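Local coordinates for protein 6-phospho-alpha-glucosidase (Merdibacter massiliensis, PDB 6VC6) that hydrolyses 6-phospho-alpha-glucosides, probably by the NAD- and manganese-dependent chemistry of family 4 glycoside hydrolases, at residues Tyr4-Val9 / Phe30-Leu35; Asn139-Asn144 / Asp163-Asn168; Ala155-Phe160 / Ser390-Val395; Phe338-Lys343 / Cys361-Asn366. One frame throughout, in Å; residues are numbered along the deposited sequence.

Contact 1: Tyr4-Val9 / Phe30-Leu35; sequences YNVCIV and FPMEKL
Parallel strand pairing joins Y4, N5 and V6 to M32, K34 and L35 at the beginning of the first two strands of the nucleotide-binding sheet. Y4 N donates to P31 O at 3.1 Å, Y4 O accepts from E33 N at 2.8 Å, and V6 N reaches K34 O at 2.9 Å. Y4 faces M32 but N5 already faces K34, so E33 is the extra residue of a beta bulge. Strand 4-9, helix 16-25 and strand 32-38 form a beta-alpha-beta crossover, opening the Rossmann-like domain, with the side chain of I8 about 8 Å from the bound NAD. On the face carrying V6 and L35, V6 is wedged among three side chains. The selenomethionine M32, bent at its last torsion (chi3 69°), brings CE to 3.7 Å from V6 CB, while V6 CG2 meets the edge of the F30 ring at CE2, 3.8 Å away. L35 CD1 lies beside V6 CG1. The rings of Y4 and F30 run nearly parallel, 3° apart, but are slid so far that they barely overlap. On the face of N5 and K34, N5 OD1 rests 3.3 Å from K34 CB, and N5 ND2 is hydrogen-bonded to the backbone oxygen of D77.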
loop_
_atom_site.group_PDB
_atom_site.type_symbol
_atom_site.label_atom_id
_atom_site.label_comp_id
_atom_site.label_asym_id
_atom_site.label_seq_id
_atom_site.Cartn_x
_atom_site.Cartn_y
_atom_site.Cartn_z
ATOM N N TYR A 4 11.951 -17.107 13.771
ATOM C CA TYR A 4 12.107 -16.589 12.421
ATOM C C TYR A 4 13.046 -15.390 12.387
ATOM O O TYR A 4 13.127 -14.610 13.341
ATOM C CB TYR A 4 10.747 -16.194 11.832
ATOM C CG TYR A 4 9.786 -17.354 11.718
ATOM C CD1 TYR A 4 9.768 -18.153 10.584
ATOM C CD2 TYR A 4 8.906 -17.657 12.749
ATOM C CE1 TYR A 4 8.894 -19.218 10.475
ATOM C CE2 TYR A 4 8.029 -18.721 12.650
ATOM C CZ TYR A 4 8.027 -19.497 11.510
ATOM O OH TYR A 4 7.157 -20.557 11.404
ATOM N N ASN A 5 13.752 -15.255 11.267
ATOM C CA ASN A 5 14.604 -14.107 10.991
ATOM C C ASN A 5 13.870 -13.160 10.051
ATOM O O ASN A 5 13.384 -13.580 8.996
ATOM C CB ASN A 5 15.933 -14.544 10.370
ATOM C CG ASN A 5 16.763 -15.399 11.308
ATOM O OD1 ASN A 5 16.576 -15.369 12.525
ATOM N ND2 ASN A 5 17.687 -16.167 10.744
ATOM N N VAL A 6 13.791 -11.888 10.434
ATOM C CA VAL A 6 13.016 -10.890 9.707
ATOM C C VAL A 6 13.915 -9.707 9.381
ATOM O O VAL A 6 14.754 -9.309 10.196
ATOM C CB VAL A 6 11.784 -10.433 10.518
ATOM C CG1 VAL A 6 10.989 -9.382 9.756
ATOM C CG2 VAL A 6 10.904 -11.622 10.867
ATOM N N CYS A 7 13.744 -9.148 8.184
ATOM C CA CYS A 7 14.428 -7.926 7.785
ATOM C C CYS A 7 13.405 -6.932 7.260
ATOM O O CYS A 7 12.569 -7.282 6.421
ATOM C CB CYS A 7 15.494 -8.195 6.719
ATOM S SG CYS A 7 16.113 -6.698 5.910
ATOM N N ILE A 8 13.469 -5.701 7.757
ATOM C CA ILE A 8 12.607 -4.619 7.298
ATOM C C ILE A 8 13.400 -3.767 6.318
ATOM O O ILE A 8 14.422 -3.174 6.684
ATOM C CB ILE A 8 12.087 -3.771 8.469
ATOM C CG1 ILE A 8 11.109 -4.576 9.325
ATOM C CG2 ILE A 8 11.424 -2.501 7.952
ATOM C CD1 ILE A 8 10.626 -3.836 10.555
ATOM N N VAL A 9 12.940 -3.711 5.072
ATOM C CA VAL A 9 13.538 -2.845 4.064
ATOM C C VAL A 9 12.863 -1.484 4.153
ATOM O O VAL A 9 11.648 -1.368 3.952
ATOM C CB VAL A 9 13.401 -3.441 2.656
ATOM C CG1 VAL A 9 13.842 -2.426 1.615
ATOM C CG2 VAL A 9 14.222 -4.716 2.542
ATOM N N PHE A 30 4.151 -14.450 17.039
ATOM C CA PHE A 30 5.141 -14.436 15.963
ATOM C C PHE A 30 6.530 -14.473 16.580
ATOM O O PHE A 30 7.175 -13.434 16.771
ATOM C CB PHE A 30 4.957 -13.201 15.075
ATOM C CG PHE A 30 5.779 -13.223 13.820
ATOM C CD1 PHE A 30 5.588 -14.206 12.864
ATOM C CD2 PHE A 30 6.735 -12.247 13.589
ATOM C CE1 PHE A 30 6.342 -14.222 11.705
ATOM C CE2 PHE A 30 7.492 -12.256 12.434
ATOM C CZ PHE A 30 7.295 -13.245 11.490
ATOM N N PRO A 31 7.028 -15.665 16.910
ATOM C CA PRO A 31 8.334 -15.770 17.578
ATOM C C PRO A 31 9.469 -15.461 16.612
ATOM O O PRO A 31 9.591 -16.087 15.557
ATOM C CB PRO A 31 8.374 -17.227 18.053
ATOM C CG PRO A 31 7.487 -17.951 17.095
ATOM C CD PRO A 31 6.400 -16.982 16.706
HETATM N N MSE A 32 10.298 -14.491 16.979
HETATM C CA MSE A 32 11.437 -14.113 16.154
HETATM C C MSE A 32 12.755 -14.343 16.878
HETATM O O MSE A 32 12.839 -14.211 18.099
HETATM C CB MSE A 32 11.336 -12.647 15.732
HETATM C CG MSE A 32 10.088 -12.305 14.948
HETATM SE SE MSE A 32 9.673 -10.412 15.093
HETATM C CE MSE A 32 11.169 -9.701 14.071
ATOM N N GLU A 33 13.786 -14.684 16.109
ATOM C CA GLU A 33 15.126 -14.828 16.660
ATOM C C GLU A 33 16.049 -13.681 16.278
ATOM O O GLU A 33 16.918 -13.309 17.072
ATOM C CB GLU A 33 15.746 -16.152 16.199
ATOM C CG GLU A 33 17.140 -16.418 16.744
ATOM C CD GLU A 33 17.189 -17.628 17.655
ATOM O OE1 GLU A 33 16.131 -18.258 17.866
ATOM O OE2 GLU A 33 18.285 -17.949 18.159
ATOM N N LYS A 34 15.850 -13.066 15.114
ATOM C CA LYS A 34 16.728 -12.008 14.638
ATOM C C LYS A 34 15.923 -11.025 13.802
ATOM O O LYS A 34 15.069 -11.428 13.008
ATOM C CB LYS A 34 17.884 -12.589 13.814
ATOM C CG LYS A 34 18.895 -11.568 13.326
ATOM C CD LYS A 34 19.862 -12.203 12.340
ATOM C CE LYS A 34 20.884 -11.199 11.836
ATOM N NZ LYS A 34 21.698 -11.754 10.718
ATOM N N LEU A 35 16.199 -9.734 13.989
ATOM C CA LEU A 35 15.567 -8.671 13.219
ATOM C C LEU A 35 16.637 -7.703 12.739
ATOM O O LEU A 35 17.511 -7.305 13.517
ATOM C CB LEU A 35 14.512 -7.927 14.044
ATOM C CG LEU A 35 13.946 -6.662 13.394
ATOM C CD1 LEU A 35 12.961 -7.015 12.288
ATOM C CD2 LEU A 35 13.294 -5.762 14.431
#

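Contact 2: Asn139-Asn144 / Asp163-Asn168; sequences NAWILN and DNRILN
W141 lays the six-membered part of its indole over the backbone of R165, whose CA sits 3.7 Å from the ring centroid in a CH-pi contact. The arginine side chain then runs past the pyrrole part, bent at chi3 (133°), and its guanidinium stands almost perpendicular to the indole, with W141 NE1 at its edge. W141 NE1 and R165 NE approach to 3.1 Å, but both are donors; NE1 instead makes a weak hydrogen bond to the backbone oxygen of I365. With an alanine at W141, the R165 backbone would probably lose its aromatic cover and the carbonyl of I365 this weak donor. Beyond this pair the strands run parallel in register, closing the crossover formed by strand 141-144, helix 149-159 and strand 166-169 of the Rossmann-like domain. I142 N binds R165 O at 3.0 Å, I142 O takes L167 N at 2.9 Å, and N144 N reaches L167 O at 2.9 Å. On the face of I142 and I166 the two asparagines also pair: N144, with CG anti to the backbone N (chi1 177°), directs ND2 to N168 OD1 at 2.7 Å. The donor lies in the carbonyl plane of N168 although the two amides are turned 90° to each other. The other amide atom of N144, OD1, is engaged by the hydroxyl of S146.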
loop_
_atom_site.group_PDB
_atom_site.type_symbol
_atom_site.label_atom_id
_atom_site.label_comp_id
_atom_site.label_asym_id
_atom_site.label_seq_id
_atom_site.Cartn_x
_atom_site.Cartn_y
_atom_site.Cartn_z
ATOM N N ASN A 139 14.808 -18.037 -1.088
ATOM C CA ASN A 139 13.528 -18.569 -0.649
ATOM C C ASN A 139 12.783 -17.781 0.434
ATOM O O ASN A 139 11.781 -18.244 0.950
ATOM C CB ASN A 139 13.675 -20.038 -0.270
ATOM C CG ASN A 139 14.493 -20.813 -1.282
ATOM O OD1 ASN A 139 14.132 -20.891 -2.455
ATOM N ND2 ASN A 139 15.613 -21.370 -0.840
ATOM N N ALA A 140 13.275 -16.602 0.788
ATOM C CA ALA A 140 12.604 -15.801 1.800
ATOM C C ALA A 140 11.283 -15.272 1.258
ATOM O O ALA A 140 11.169 -14.933 0.076
ATOM C CB ALA A 140 13.493 -14.639 2.240
ATOM N N TRP A 141 10.277 -15.213 2.125
ATOM C CA TRP A 141 8.989 -14.642 1.753
ATOM C C TRP A 141 9.085 -13.122 1.793
ATOM O O TRP A 141 9.423 -12.543 2.831
ATOM C CB TRP A 141 7.887 -15.140 2.685
ATOM C CG TRP A 141 7.056 -16.239 2.096
ATOM C CD1 TRP A 141 7.098 -17.562 2.424
ATOM C CD2 TRP A 141 6.060 -16.110 1.073
ATOM N NE1 TRP A 141 6.190 -18.265 1.670
ATOM C CE2 TRP A 141 5.540 -17.397 0.832
ATOM C CE3 TRP A 141 5.559 -15.031 0.337
ATOM C CZ2 TRP A 141 4.543 -17.635 -0.111
ATOM C CZ3 TRP A 141 4.568 -15.270 -0.600
ATOM C CH2 TRP A 141 4.072 -16.562 -0.816
ATOM N N ILE A 142 8.794 -12.479 0.669
ATOM C CA ILE A 142 8.883 -11.030 0.543
ATOM C C ILE A 142 7.472 -10.464 0.632
ATOM O O ILE A 142 6.657 -10.650 -0.279
ATOM C CB ILE A 142 9.575 -10.619 -0.763
ATOM C CG1 ILE A 142 11.060 -10.987 -0.713
ATOM C CG2 ILE A 142 9.400 -9.133 -1.013
ATOM C CD1 ILE A 142 11.787 -10.783 -2.023
ATOM N N LEU A 143 7.180 -9.783 1.736
ATOM C CA LEU A 143 5.905 -9.103 1.937
ATOM C C LEU A 143 6.123 -7.612 1.718
ATOM O O LEU A 143 6.909 -6.985 2.436
ATOM C CB LEU A 143 5.355 -9.373 3.339
ATOM C CG LEU A 143 5.344 -10.833 3.799
ATOM C CD1 LEU A 143 4.631 -10.971 5.134
ATOM C CD2 LEU A 143 4.698 -11.725 2.750
ATOM N N ASN A 144 5.431 -7.047 0.733
ATOM C CA ASN A 144 5.706 -5.696 0.263
ATOM C C ASN A 144 4.534 -4.772 0.565
ATOM O O ASN A 144 3.402 -5.037 0.144
ATOM C CB ASN A 144 6.005 -5.694 -1.236
ATOM C CG ASN A 144 6.233 -4.299 -1.776
ATOM O OD1 ASN A 144 7.103 -3.574 -1.296
ATOM N ND2 ASN A 144 5.448 -3.914 -2.776
ATOM N N ASP A 163 9.125 -16.366 -9.590
ATOM C CA ASP A 163 9.253 -16.190 -8.149
ATOM C C ASP A 163 7.881 -16.330 -7.501
ATOM O O ASP A 163 6.981 -15.525 -7.759
ATOM C CB ASP A 163 9.868 -14.828 -7.830
ATOM C CG ASP A 163 10.472 -14.769 -6.438
ATOM O OD1 ASP A 163 9.884 -15.350 -5.501
ATOM O OD2 ASP A 163 11.539 -14.139 -6.280
ATOM N N ASN A 164 7.724 -17.348 -6.657
ATOM C CA ASN A 164 6.448 -17.650 -6.023
ATOM C C ASN A 164 6.388 -17.208 -4.567
ATOM O O ASN A 164 5.470 -17.613 -3.847
ATOM C CB ASN A 164 6.153 -19.147 -6.124
ATOM C CG ASN A 164 5.710 -19.561 -7.512
ATOM O OD1 ASN A 164 4.628 -19.190 -7.967
ATOM N ND2 ASN A 164 6.546 -20.336 -8.193
ATOM N N ARG A 165 7.336 -16.391 -4.115
ATOM C CA ARG A 165 7.377 -15.937 -2.731
ATOM C C ARG A 165 7.461 -14.419 -2.660
ATOM O O ARG A 165 8.235 -13.851 -1.884
ATOM C CB ARG A 165 8.535 -16.590 -1.978
ATOM C CG ARG A 165 8.397 -18.102 -1.850
ATOM C CD ARG A 165 9.285 -18.661 -0.752
ATOM N NE ARG A 165 8.563 -19.593 0.113
ATOM C CZ ARG A 165 8.760 -20.908 0.126
ATOM N NH1 ARG A 165 9.659 -21.454 -0.681
ATOM N NH2 ARG A 165 8.057 -21.677 0.947
ATOM N N ILE A 166 6.659 -13.740 -3.478
ATOM C CA ILE A 166 6.506 -12.291 -3.434
ATOM C C ILE A 166 5.020 -11.981 -3.330
ATOM O O ILE A 166 4.228 -12.441 -4.160
ATOM C CB ILE A 166 7.110 -11.602 -4.673
ATOM C CG1 ILE A 166 8.568 -12.018 -4.872
ATOM C CG2 ILE A 166 6.999 -10.089 -4.548
ATOM C CD1 ILE A 166 9.195 -11.443 -6.125
ATOM N N LEU A 167 4.641 -11.204 -2.317
ATOM C CA LEU A 167 3.246 -10.851 -2.086
ATOM C C LEU A 167 3.140 -9.357 -1.820
ATOM O O LEU A 167 3.780 -8.842 -0.897
ATOM C CB LEU A 167 2.660 -11.646 -0.915
ATOM C CG LEU A 167 1.167 -11.429 -0.664
ATOM C CD1 LEU A 167 0.368 -11.694 -1.931
ATOM C CD2 LEU A 167 0.675 -12.305 0.478
ATOM N N ASN A 168 2.336 -8.670 -2.625
ATOM C CA ASN A 168 2.030 -7.259 -2.424
ATOM C C ASN A 168 0.681 -7.139 -1.726
ATOM O O ASN A 168 -0.287 -7.799 -2.122
ATOM C CB ASN A 168 2.009 -6.510 -3.758
ATOM C CG ASN A 168 3.318 -6.632 -4.516
ATOM O OD1 ASN A 168 4.262 -5.882 -4.269
ATOM N ND2 ASN A 168 3.379 -7.578 -5.447
#

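Contact 3: Ala155-Phe160 / Ser390-Val395; sequences ALRREF and SEKLLV
Apolar contact between A155 and V395 marks where helix 149-159 of the Rossmann-like domain meets the long helix 378-400. The local axes cross at -52° with a closest approach of 11.0 Å, and A155 CB lies 4.3 Å from V395 CG1. V395 CG2 sits over one face of the R158 guanidinium, displaced toward its rim and 3.3 Å from R158 NH2. Extended from CG to NE, the R158 side chain reaches from one helix to the other. Hydrogen bonding is slight: R158 NH2 makes a weak hydrogen bond to K392 O at 3.1 Å. Charge pairing draws on residues flanking the two segments. R158 forms salt bridges through NH1 with D396 and through NE with E154; an alanine here would probably leave D396 and E154 each without this partner and uncover V395 CG2. R157 NH2 comes within 3.5 Å of K392 NZ, and E154 bridges the two, one carboxylate oxygen meeting R157 and the other K392. K392 NZ is also bound by the backbone oxygen of D354. Three basic side chains gathered round the single carboxylate of E154 imply a shared electrostatic network, in which that glutamate probably offsets the closeness of the arginine and lysine ends.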
loop_
_atom_site.group_PDB
_atom_site.type_symbol
_atom_site.label_atom_id
_atom_site.label_comp_id
_atom_site.label_asym_id
_atom_site.label_seq_id
_atom_site.Cartn_x
_atom_site.Cartn_y
_atom_site.Cartn_z
ATOM N N ALA A 155 5.080 -4.599 -12.393
ATOM C CA ALA A 155 6.484 -4.649 -12.792
ATOM C C ALA A 155 7.173 -5.891 -12.241
ATOM O O ALA A 155 8.009 -6.497 -12.922
ATOM C CB ALA A 155 7.207 -3.384 -12.331
ATOM N N LEU A 156 6.837 -6.287 -11.010
ATOM C CA LEU A 156 7.442 -7.481 -10.430
ATOM C C LEU A 156 6.924 -8.752 -11.092
ATOM O O LEU A 156 7.623 -9.772 -11.102
ATOM C CB LEU A 156 7.187 -7.521 -8.923
ATOM C CG LEU A 156 7.866 -6.421 -8.105
ATOM C CD1 LEU A 156 7.680 -6.658 -6.614
ATOM C CD2 LEU A 156 9.345 -6.317 -8.456
ATOM N N ARG A 157 5.708 -8.711 -11.642
ATOM C CA ARG A 157 5.195 -9.856 -12.388
ATOM C C ARG A 157 6.054 -10.141 -13.612
ATOM O O ARG A 157 6.306 -11.304 -13.949
ATOM C CB ARG A 157 3.742 -9.603 -12.796
ATOM C CG ARG A 157 3.144 -10.685 -13.682
ATOM C CD ARG A 157 1.806 -10.252 -14.264
ATOM N NE ARG A 157 1.955 -9.233 -15.301
ATOM C CZ ARG A 157 2.279 -9.494 -16.564
ATOM N NH1 ARG A 157 2.494 -10.744 -16.952
ATOM N NH2 ARG A 157 2.390 -8.506 -17.441
ATOM N N ARG A 158 6.522 -9.089 -14.287
ATOM C CA ARG A 158 7.349 -9.272 -15.473
ATOM C C ARG A 158 8.790 -9.614 -15.112
ATOM O O ARG A 158 9.408 -10.466 -15.758
ATOM C CB ARG A 158 7.312 -8.012 -16.339
ATOM C CG ARG A 158 5.920 -7.572 -16.762
ATOM C CD ARG A 158 6.004 -6.558 -17.891
ATOM N NE ARG A 158 4.745 -5.850 -18.100
ATOM C CZ ARG A 158 4.569 -4.904 -19.017
ATOM N NH1 ARG A 158 5.574 -4.549 -19.807
ATOM N NH2 ARG A 158 3.389 -4.308 -19.141
ATOM N N GLU A 159 9.339 -8.960 -14.085
ATOM C CA GLU A 159 10.749 -9.152 -13.758
ATOM C C GLU A 159 10.996 -10.516 -13.125
ATOM O O GLU A 159 12.029 -11.145 -13.380
ATOM C CB GLU A 159 11.230 -8.037 -12.831
ATOM C CG GLU A 159 12.722 -8.075 -12.539
ATOM C CD GLU A 159 13.562 -7.653 -13.728
ATOM O OE1 GLU A 159 13.115 -6.772 -14.492
ATOM O OE2 GLU A 159 14.671 -8.202 -13.898
ATOM N N PHE A 160 10.066 -10.989 -12.299
ATOM C CA PHE A 160 10.210 -12.256 -11.581
ATOM C C PHE A 160 8.998 -13.134 -11.862
ATOM O O PHE A 160 8.143 -13.338 -10.991
ATOM C CB PHE A 160 10.385 -12.012 -10.082
ATOM C CG PHE A 160 11.468 -11.024 -9.754
ATOM C CD1 PHE A 160 12.797 -11.418 -9.720
ATOM C CD2 PHE A 160 11.160 -9.700 -9.484
ATOM C CE1 PHE A 160 13.796 -10.511 -9.421
ATOM C CE2 PHE A 160 12.156 -8.789 -9.184
ATOM C CZ PHE A 160 13.476 -9.195 -9.154
ATOM N N SER A 390 -3.662 1.617 -18.276
ATOM C CA SER A 390 -2.748 2.721 -18.005
ATOM C C SER A 390 -1.548 2.253 -17.191
ATOM O O SER A 390 -0.414 2.678 -17.443
ATOM C CB SER A 390 -3.486 3.846 -17.280
ATOM O OG SER A 390 -2.611 4.914 -16.965
ATOM N N GLU A 391 -1.777 1.374 -16.214
ATOM C CA GLU A 391 -0.673 0.859 -15.410
ATOM C C GLU A 391 0.265 -0.004 -16.244
ATOM O O GLU A 391 1.490 0.096 -16.112
ATOM C CB GLU A 391 -1.215 0.068 -14.220
ATOM C CG GLU A 391 -2.135 0.862 -13.307
ATOM C CD GLU A 391 -2.761 -0.000 -12.228
ATOM O OE1 GLU A 391 -2.631 -1.240 -12.310
ATOM O OE2 GLU A 391 -3.385 0.559 -11.301
ATOM N N LYS A 392 -0.289 -0.855 -17.110
ATOM C CA LYS A 392 0.554 -1.726 -17.923
ATOM C C LYS A 392 1.324 -0.940 -18.976
ATOM O O LYS A 392 2.438 -1.329 -19.346
ATOM C CB LYS A 392 -0.294 -2.815 -18.578
ATOM C CG LYS A 392 -0.713 -3.918 -17.619
ATOM C CD LYS A 392 -1.706 -4.869 -18.264
ATOM C CE LYS A 392 -1.968 -6.073 -17.371
ATOM N NZ LYS A 392 -0.740 -6.892 -17.167
ATOM N N LEU A 393 0.754 0.162 -19.469
ATOM C CA LEU A 393 1.495 1.017 -20.390
ATOM C C LEU A 393 2.626 1.751 -19.682
ATOM O O LEU A 393 3.649 2.057 -20.303
ATOM C CB LEU A 393 0.550 2.015 -21.060
ATOM C CG LEU A 393 -0.403 1.454 -22.118
ATOM C CD1 LEU A 393 -1.556 2.416 -22.362
ATOM C CD2 LEU A 393 0.338 1.157 -23.412
ATOM N N LEU A 394 2.464 2.038 -18.388
ATOM C CA LEU A 394 3.503 2.754 -17.654
ATOM C C LEU A 394 4.745 1.889 -17.472
ATOM O O LEU A 394 5.865 2.324 -17.766
ATOM C CB LEU A 394 2.969 3.218 -16.300
ATOM C CG LEU A 394 3.955 4.054 -15.483
ATOM C CD1 LEU A 394 4.163 5.419 -16.126
ATOM C CD2 LEU A 394 3.484 4.197 -14.046
ATOM N N VAL A 395 4.571 0.659 -16.982
ATOM C CA VAL A 395 5.715 -0.232 -16.841
ATOM C C VAL A 395 6.216 -0.701 -18.200
ATOM O O VAL A 395 7.346 -1.194 -18.303
ATOM C CB VAL A 395 5.372 -1.428 -15.932
ATOM C CG1 VAL A 395 4.629 -0.953 -14.691
ATOM C CG2 VAL A 395 4.557 -2.450 -16.686
#

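Contact 4: Phe338-Lys343 / Cys361-Asn366; sequences FIVIVK and CELGIN
F338 and C361 form an antiparallel hydrogen-bonded pair between two successive strands, 336-343 and 356-364, of the large mixed sheet that extends the parallel Rossmann-like core. F338 N donates to C361 O at 2.9 Å and C361 N returns a bond to F338 O at 2.7 Å, both acceptors being met nearly head-on. The short strand axes stand at 88° rather than antiparallel, so the strands are strongly coiled here and the two segments bend toward one another on the face carrying F338, V340, C361 and L363. F338 has CG anti to its carbonyl carbon (chi1 -67°), which brings ring atom CD2 to 3.7 Å from L363 CD1; the two side chains cross at roughly a right angle. L363 itself holds an unusual first torsion, chi1 -117°, away from the staggered positions, and its CD1 also reaches the neighbourhood of V340 CG1, 4.5 Å away. V326 of helix 318-331 packs on both F338 and L363. V340 and V342 both point toward the segment 361-366, where P368 of the next strand touches them and C361 alike. The sulfur of C361 meets both valines on one side: SG is 3.8 Å from V340 CG2 and 4.0 Å from V342 CG1.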
loop_
_atom_site.group_PDB
_atom_site.type_symbol
_atom_site.label_atom_id
_atom_site.label_comp_id
_atom_site.label_asym_id
_atom_site.label_seq_id
_atom_site.Cartn_x
_atom_site.Cartn_y
_atom_site.Cartn_z
ATOM N N PHE A 338 -7.418 -13.147 3.572
ATOM C CA PHE A 338 -6.964 -11.771 3.455
ATOM C C PHE A 338 -7.337 -11.244 2.076
ATOM O O PHE A 338 -7.591 -12.011 1.143
ATOM C CB PHE A 338 -5.446 -11.638 3.652
ATOM C CG PHE A 338 -4.979 -11.945 5.045
ATOM C CD1 PHE A 338 -5.059 -10.990 6.044
ATOM C CD2 PHE A 338 -4.441 -13.184 5.349
ATOM C CE1 PHE A 338 -4.620 -11.269 7.326
ATOM C CE2 PHE A 338 -4.001 -13.470 6.627
ATOM C CZ PHE A 338 -4.090 -12.512 7.617
ATOM N N ILE A 339 -7.361 -9.922 1.955
ATOM C CA ILE A 339 -7.536 -9.254 0.670
ATOM C C ILE A 339 -6.159 -8.793 0.215
ATOM O O ILE A 339 -5.613 -7.819 0.745
ATOM C CB ILE A 339 -8.523 -8.083 0.765
ATOM C CG1 ILE A 339 -9.919 -8.596 1.125
ATOM C CG2 ILE A 339 -8.561 -7.315 -0.548
ATOM C CD1 ILE A 339 -10.978 -7.518 1.167
ATOM N N VAL A 340 -5.587 -9.497 -0.762
ATOM C CA VAL A 340 -4.232 -9.243 -1.228
ATOM C C VAL A 340 -4.243 -9.109 -2.747
ATOM O O VAL A 340 -5.262 -9.313 -3.408
ATOM C CB VAL A 340 -3.245 -10.345 -0.790
ATOM C CG1 VAL A 340 -3.213 -10.460 0.727
ATOM C CG2 VAL A 340 -3.623 -11.676 -1.423
ATOM N N ILE A 341 -3.079 -8.764 -3.294
ATOM C CA ILE A 341 -2.907 -8.529 -4.723
ATOM C C ILE A 341 -2.337 -9.789 -5.359
ATOM O O ILE A 341 -1.296 -10.296 -4.924
ATOM C CB ILE A 341 -1.994 -7.317 -4.977
ATOM C CG1 ILE A 341 -2.632 -6.048 -4.412
ATOM C CG2 ILE A 341 -1.707 -7.165 -6.462
ATOM C CD1 ILE A 341 -1.699 -4.861 -4.366
ATOM N N VAL A 342 -3.017 -10.295 -6.392
ATOM C CA VAL A 342 -2.643 -11.547 -7.038
ATOM C C VAL A 342 -2.844 -11.429 -8.543
ATOM O O VAL A 342 -3.585 -10.574 -9.033
ATOM C CB VAL A 342 -3.456 -12.748 -6.503
ATOM C CG1 VAL A 342 -3.067 -13.065 -5.072
ATOM C CG2 VAL A 342 -4.948 -12.465 -6.605
ATOM N N LYS A 343 -2.171 -12.314 -9.274
ATOM C CA LYS A 343 -2.399 -12.431 -10.707
ATOM C C LYS A 343 -3.789 -12.998 -10.968
ATOM O O LYS A 343 -4.218 -13.956 -10.319
ATOM C CB LYS A 343 -1.330 -13.320 -11.345
ATOM C CG LYS A 343 -1.417 -13.419 -12.859
ATOM C CD LYS A 343 -0.117 -13.942 -13.454
ATOM C CE LYS A 343 -0.157 -15.451 -13.632
ATOM N NZ LYS A 343 1.119 -16.097 -13.216
ATOM N N CYS A 361 -8.358 -13.990 -0.530
ATOM C CA CYS A 361 -7.589 -15.208 -0.739
ATOM C C CYS A 361 -7.333 -15.898 0.593
ATOM O O CYS A 361 -7.247 -15.250 1.639
ATOM C CB CYS A 361 -6.237 -14.924 -1.415
ATOM S SG CYS A 361 -6.304 -13.907 -2.905
ATOM N N GLU A 362 -7.212 -17.223 0.542
ATOM C CA GLU A 362 -6.634 -17.971 1.648
ATOM C C GLU A 362 -5.116 -17.893 1.557
ATOM O O GLU A 362 -4.548 -17.902 0.462
ATOM C CB GLU A 362 -7.084 -19.431 1.620
ATOM C CG GLU A 362 -8.450 -19.695 2.239
ATOM C CD GLU A 362 -8.777 -21.178 2.291
ATOM O OE1 GLU A 362 -7.855 -21.996 2.089
ATOM O OE2 GLU A 362 -9.952 -21.531 2.522
ATOM N N LEU A 363 -4.455 -17.815 2.711
ATOM C CA LEU A 363 -3.017 -17.578 2.760
ATOM C C LEU A 363 -2.342 -18.656 3.592
ATOM O O LEU A 363 -2.613 -18.780 4.790
ATOM C CB LEU A 363 -2.711 -16.190 3.330
ATOM C CG LEU A 363 -1.999 -15.237 2.369
ATOM C CD1 LEU A 363 -1.660 -13.931 3.065
ATOM C CD2 LEU A 363 -0.748 -15.888 1.799
ATOM N N GLY A 364 -1.455 -19.421 2.959
ATOM C CA GLY A 364 -0.684 -20.436 3.649
ATOM C C GLY A 364 0.780 -20.409 3.263
ATOM O O GLY A 364 1.271 -19.400 2.745
ATOM N N ILE A 365 1.490 -21.516 3.503
ATOM C CA ILE A 365 2.913 -21.577 3.179
ATOM C C ILE A 365 3.134 -21.497 1.674
ATOM O O ILE A 365 4.200 -21.065 1.217
ATOM C CB ILE A 365 3.544 -22.854 3.774
ATOM C CG1 ILE A 365 5.044 -22.657 4.011
ATOM C CG2 ILE A 365 3.304 -24.057 2.872
ATOM C CD1 ILE A 365 5.375 -21.973 5.315
ATOM N N ASN A 366 2.140 -21.897 0.881
ATOM C CA ASN A 366 2.269 -21.956 -0.566
ATOM C C ASN A 366 1.730 -20.711 -1.256
ATOM O O ASN A 366 1.532 -20.726 -2.475
ATOM C CB ASN A 366 1.566 -23.204 -1.101
ATOM C CG ASN A 366 2.118 -24.484 -0.499
ATOM O OD1 ASN A 366 1.444 -25.157 0.280
ATOM N ND2 ASN A 366 3.352 -24.820 -0.855
#

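How the contacts relate
Contacts 1, 2 and 4 belong to one mixed sheet, with strand 80-83 separating the first two, whose centres are 15 Å apart. Contacts 2 and 4 are direct neighbours, centres 11 Å apart: N168 O and I341 N probably hydrogen-bond at 3.2 Å, and L167 CD2 packs on L363 CD1. Contact 3 flanks the sheet through the crossover helix of contact 2, where L156 CD1 lies 4.1 Å from I166 CG2; R157 of contact 3 also touches K343 of contact 4. The bound cofactors lie near the sheet: the side chain of N144 in contact 2 is about 7 Å from NAD, and those of N168 and V340 about 10 and 11 Å from the manganese.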